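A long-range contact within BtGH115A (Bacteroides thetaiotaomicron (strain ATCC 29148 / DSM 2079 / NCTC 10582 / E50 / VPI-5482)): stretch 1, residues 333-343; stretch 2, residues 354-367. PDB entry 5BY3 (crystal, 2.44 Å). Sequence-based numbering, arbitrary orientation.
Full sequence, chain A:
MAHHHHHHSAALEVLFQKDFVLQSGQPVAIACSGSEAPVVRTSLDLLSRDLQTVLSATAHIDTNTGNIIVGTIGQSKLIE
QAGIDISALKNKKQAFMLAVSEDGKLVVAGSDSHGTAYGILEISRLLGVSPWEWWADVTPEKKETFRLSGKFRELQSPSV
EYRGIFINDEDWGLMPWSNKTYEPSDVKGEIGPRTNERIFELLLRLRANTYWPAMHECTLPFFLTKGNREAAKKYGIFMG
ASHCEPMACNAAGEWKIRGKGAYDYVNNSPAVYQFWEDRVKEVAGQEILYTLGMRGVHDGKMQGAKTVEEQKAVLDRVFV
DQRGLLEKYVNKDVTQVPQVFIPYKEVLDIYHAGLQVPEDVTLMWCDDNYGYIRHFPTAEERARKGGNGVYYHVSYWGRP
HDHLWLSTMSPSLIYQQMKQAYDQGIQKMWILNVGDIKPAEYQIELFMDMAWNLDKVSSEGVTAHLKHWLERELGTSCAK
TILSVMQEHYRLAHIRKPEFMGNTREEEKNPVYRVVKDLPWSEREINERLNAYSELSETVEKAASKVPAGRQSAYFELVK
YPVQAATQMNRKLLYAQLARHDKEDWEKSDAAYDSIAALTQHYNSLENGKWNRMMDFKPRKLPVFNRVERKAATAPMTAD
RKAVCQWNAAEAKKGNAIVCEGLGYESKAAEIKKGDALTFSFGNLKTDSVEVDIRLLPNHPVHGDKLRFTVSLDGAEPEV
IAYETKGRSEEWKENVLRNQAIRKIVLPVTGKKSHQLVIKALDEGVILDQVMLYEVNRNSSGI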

# COMPACT_ATOMS: atom_id res chain seq x y z
N ASP A 333 27.04 -20.51 7.13
CA ASP A 333 26.54 -19.62 8.18
C ASP A 333 25.16 -19.11 7.74
O ASP A 333 25.05 -18.45 6.69
CB ASP A 333 27.49 -18.43 8.43
CG ASP A 333 27.11 -17.59 9.69
OD1 ASP A 333 26.01 -17.77 10.29
OD2 ASP A 333 27.92 -16.73 10.08
N VAL A 334 24.12 -19.44 8.52
CA VAL A 334 22.73 -19.10 8.11
C VAL A 334 22.35 -17.65 8.38
O VAL A 334 21.46 -17.13 7.72
CB VAL A 334 21.60 -20.08 8.60
CG1 VAL A 334 21.54 -21.30 7.71
CG2 VAL A 334 21.67 -20.42 10.08
N THR A 335 23.04 -17.03 9.33
CA THR A 335 22.92 -15.59 9.61
C THR A 335 23.35 -14.73 8.40
O THR A 335 23.15 -13.51 8.40
CB THR A 335 23.69 -15.18 10.90
OG1 THR A 335 25.10 -15.18 10.64
CG2 THR A 335 23.40 -16.13 12.06
N GLN A 336 23.93 -15.37 7.38
CA GLN A 336 24.24 -14.73 6.08
C GLN A 336 23.13 -15.02 5.04
O GLN A 336 23.23 -14.58 3.88
CB GLN A 336 25.66 -15.12 5.54
CG GLN A 336 26.90 -15.00 6.48
CD GLN A 336 27.05 -13.66 7.25
OE1 GLN A 336 26.74 -13.58 8.44
NE2 GLN A 336 27.55 -12.62 6.58
N VAL A 337 22.09 -15.75 5.43
CA VAL A 337 20.93 -16.02 4.55
C VAL A 337 19.79 -15.14 5.03
O VAL A 337 19.44 -15.20 6.21
CB VAL A 337 20.45 -17.48 4.59
CG1 VAL A 337 19.40 -17.73 3.53
CG2 VAL A 337 21.60 -18.46 4.39
N PRO A 338 19.22 -14.30 4.13
CA PRO A 338 18.12 -13.44 4.62
C PRO A 338 16.78 -14.20 4.86
O PRO A 338 16.33 -15.00 4.03
CB PRO A 338 18.03 -12.34 3.56
CG PRO A 338 18.57 -12.95 2.32
CD PRO A 338 19.58 -13.98 2.73
N GLN A 339 16.18 -13.94 6.01
CA GLN A 339 15.11 -14.76 6.52
C GLN A 339 13.98 -13.92 7.12
O GLN A 339 14.22 -12.93 7.79
CB GLN A 339 15.68 -15.75 7.56
CG GLN A 339 16.33 -16.97 6.90
CD GLN A 339 17.19 -17.78 7.84
OE1 GLN A 339 16.69 -18.60 8.61
NE2 GLN A 339 18.50 -17.57 7.77
N VAL A 340 12.74 -14.34 6.90
CA VAL A 340 11.63 -13.58 7.48
C VAL A 340 10.64 -14.53 8.17
O VAL A 340 10.36 -15.63 7.69
CB VAL A 340 10.94 -12.65 6.41
CG1 VAL A 340 10.26 -13.43 5.30
CG2 VAL A 340 9.94 -11.66 7.04
N PHE A 341 10.13 -14.08 9.30
CA PHE A 341 9.02 -14.74 9.93
C PHE A 341 7.86 -13.76 10.00
O PHE A 341 8.02 -12.63 10.51
CB PHE A 341 9.42 -15.25 11.34
CG PHE A 341 8.29 -15.89 12.09
CD1 PHE A 341 7.62 -17.02 11.58
CD2 PHE A 341 7.84 -15.34 13.30
CE1 PHE A 341 6.55 -17.61 12.26
CE2 PHE A 341 6.78 -15.94 14.00
CZ PHE A 341 6.15 -17.07 13.47
N ILE A 342 6.70 -14.19 9.49
CA ILE A 342 5.53 -13.31 9.32
C ILE A 342 4.35 -13.80 10.14
O ILE A 342 3.62 -14.68 9.68
CB ILE A 342 5.11 -13.15 7.83
CG1 ILE A 342 6.33 -12.92 6.96
CG2 ILE A 342 4.12 -11.97 7.65
CD1 ILE A 342 6.11 -13.24 5.52
N PRO A 343 4.17 -13.25 11.36
CA PRO A 343 3.00 -13.58 12.21
C PRO A 343 1.73 -12.75 11.83
O PRO A 343 1.37 -11.75 12.47
CB PRO A 343 3.51 -13.33 13.63
CG PRO A 343 4.58 -12.29 13.48
CD PRO A 343 5.08 -12.32 12.05
N GLY A 354 5.06 -16.94 23.70
CA GLY A 354 6.50 -17.11 23.90
C GLY A 354 7.24 -18.04 22.94
O GLY A 354 7.98 -18.93 23.38
N LEU A 355 7.09 -17.84 21.63
CA LEU A 355 7.85 -18.66 20.68
C LEU A 355 9.24 -18.08 20.44
O LEU A 355 9.39 -16.86 20.33
CB LEU A 355 7.09 -18.77 19.38
CG LEU A 355 7.74 -19.32 18.11
CD1 LEU A 355 7.91 -20.82 18.06
CD2 LEU A 355 6.85 -18.87 16.95
N GLN A 356 10.25 -18.95 20.36
CA GLN A 356 11.61 -18.48 20.14
C GLN A 356 11.95 -18.44 18.65
O GLN A 356 11.91 -19.47 17.97
CB GLN A 356 12.64 -19.29 20.96
CG GLN A 356 12.47 -19.22 22.49
CD GLN A 356 12.21 -17.82 23.03
OE1 GLN A 356 13.09 -16.97 23.06
NE2 GLN A 356 10.98 -17.57 23.47
N VAL A 357 12.25 -17.26 18.14
CA VAL A 357 12.64 -17.11 16.73
C VAL A 357 14.10 -16.64 16.73
O VAL A 357 14.42 -15.67 17.43
CB VAL A 357 11.69 -16.12 15.95
CG1 VAL A 357 11.98 -16.09 14.47
CG2 VAL A 357 10.22 -16.51 16.11
N PRO A 358 14.99 -17.31 15.97
CA PRO A 358 16.42 -16.96 16.01
C PRO A 358 16.67 -15.52 15.60
O PRO A 358 16.07 -15.05 14.62
CB PRO A 358 17.07 -17.94 15.02
CG PRO A 358 16.11 -19.10 14.98
CD PRO A 358 14.74 -18.48 15.11
N GLU A 359 17.51 -14.85 16.40
CA GLU A 359 17.70 -13.37 16.40
C GLU A 359 17.99 -12.72 15.03
O GLU A 359 17.69 -11.54 14.82
CB GLU A 359 18.78 -12.95 17.42
CG GLU A 359 18.57 -13.43 18.87
CD GLU A 359 17.76 -12.45 19.72
OE1 GLU A 359 18.16 -11.28 19.90
OE2 GLU A 359 16.70 -12.88 20.23
N ASP A 360 18.58 -13.49 14.12
CA ASP A 360 18.89 -13.01 12.78
C ASP A 360 17.64 -12.92 11.88
O ASP A 360 17.64 -12.16 10.91
CB ASP A 360 19.97 -13.88 12.13
CG ASP A 360 19.57 -15.36 12.03
OD1 ASP A 360 19.49 -16.03 13.08
OD2 ASP A 360 19.34 -15.84 10.89
N VAL A 361 16.59 -13.67 12.22
CA VAL A 361 15.36 -13.70 11.43
C VAL A 361 14.55 -12.40 11.58
O VAL A 361 14.23 -11.96 12.70
CB VAL A 361 14.50 -14.97 11.70
CG1 VAL A 361 13.25 -14.99 10.82
CG2 VAL A 361 15.33 -16.22 11.48
N THR A 362 14.31 -11.76 10.43
CA THR A 362 13.47 -10.54 10.41
C THR A 362 12.07 -10.89 10.90
O THR A 362 11.48 -11.87 10.43
CB THR A 362 13.38 -9.95 8.99
OG1 THR A 362 14.68 -9.95 8.38
CG2 THR A 362 12.79 -8.52 9.02
N LEU A 363 11.56 -10.11 11.86
CA LEU A 363 10.17 -10.31 12.32
C LEU A 363 9.22 -9.39 11.52
O LEU A 363 9.35 -8.15 11.57
CB LEU A 363 10.03 -10.05 13.81
CG LEU A 363 10.80 -10.90 14.85
CD1 LEU A 363 10.50 -10.37 16.23
CD2 LEU A 363 10.47 -12.39 14.80
N MSE A 364 8.25 -9.96 10.82
CA MSE A 364 7.38 -9.11 9.99
C MSE A 364 5.99 -8.87 10.55
O MSE A 364 5.10 -9.71 10.47
CB MSE A 364 7.33 -9.56 8.54
CG MSE A 364 6.96 -8.35 7.69
SE MSE A 364 6.62 -9.03 5.89
CE MSE A 364 8.21 -8.10 5.27
N TRP A 365 5.79 -7.68 11.07
CA TRP A 365 4.48 -7.31 11.58
C TRP A 365 3.47 -7.06 10.45
O TRP A 365 3.84 -6.82 9.29
CB TRP A 365 4.62 -6.15 12.56
CG TRP A 365 5.76 -6.43 13.51
CD1 TRP A 365 6.94 -5.75 13.62
CD2 TRP A 365 5.84 -7.53 14.44
NE1 TRP A 365 7.75 -6.32 14.58
CE2 TRP A 365 7.10 -7.42 15.10
CE3 TRP A 365 4.98 -8.58 14.79
CZ2 TRP A 365 7.50 -8.32 16.09
CZ3 TRP A 365 5.39 -9.48 15.78
CH2 TRP A 365 6.63 -9.35 16.40
N CYS A 366 2.19 -7.17 10.81
CA CYS A 366 1.12 -7.08 9.83
C CYS A 366 0.10 -6.03 10.17
O CYS A 366 -0.16 -5.79 11.34
CB CYS A 366 0.45 -8.44 9.72
SG CYS A 366 1.58 -9.57 8.94
N ASP A 367 -0.49 -5.39 9.15
CA ASP A 367 -1.64 -4.52 9.38
C ASP A 367 -2.88 -5.42 9.47
O ASP A 367 -2.74 -6.61 9.26
CB ASP A 367 -1.74 -3.46 8.29
CG ASP A 367 -2.33 -4.00 6.96
OD1 ASP A 367 -2.66 -5.22 6.81
OD2 ASP A 367 -2.49 -3.17 6.06

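What holds the two backbones together? Strand 339-341 runs parallel to the strand that ends at Cys 366; Thr 362 bonds to the residues either side of Val 340, and Phe 341 to those either side of Leu 363. Thr 362 N donates to Gln 339 O at 2.9 Å, Phe 341 N to Thr 362 O at 2.8 Å, and Met 364 N to Phe 341 O at 2.7 Å. The last two are nearly straight, with angles of 171° and 166° at the hydrogen; the first is more bent, at 144°.

Why does Phe 341 cover more surface than any other residue here? Its backbone is bonded to the neighbouring strand through both N and O, while its side chain, with chi1 in t, reaches a cluster of aliphatic groups. Phe 341 CD2 lies 3.9 Å from Val 357 CG2 and 4.2 Å from Leu 363 CD2, the latter at the ring edge; Phe 341 CZ is 4.0 Å from Leu 355 CD2. Near the backbone, Phe 341 CB meets Val 361 CG1 at 3.9 Å. The ring thus ties the strand to the loop that precedes its partner.

What does Met 364, a selenomethionine, meet? Its CB packs 3.7 Å from Val 340 CG2 and 3.8 Å from Ile 342 CG1, so two residues flanking Phe 341 share one apolar neighbour. Beyond it, Ile 342 CG2 touches Cys 366 SG at 3.7 Å, and Pro 343 CG lies 3.7 Å from Trp 365 CZ3.

How is Gln 339 placed at the other end? Its amide is anchored within its own stretch, Gln 339 NE2 donating to Val 337 O at 3.0 Å. Asp 360 OD2 lies 3.7 Å from Gln 339 NE2, near but not hydrogen-bonded to it; that carboxylate is satisfied elsewhere in the structure.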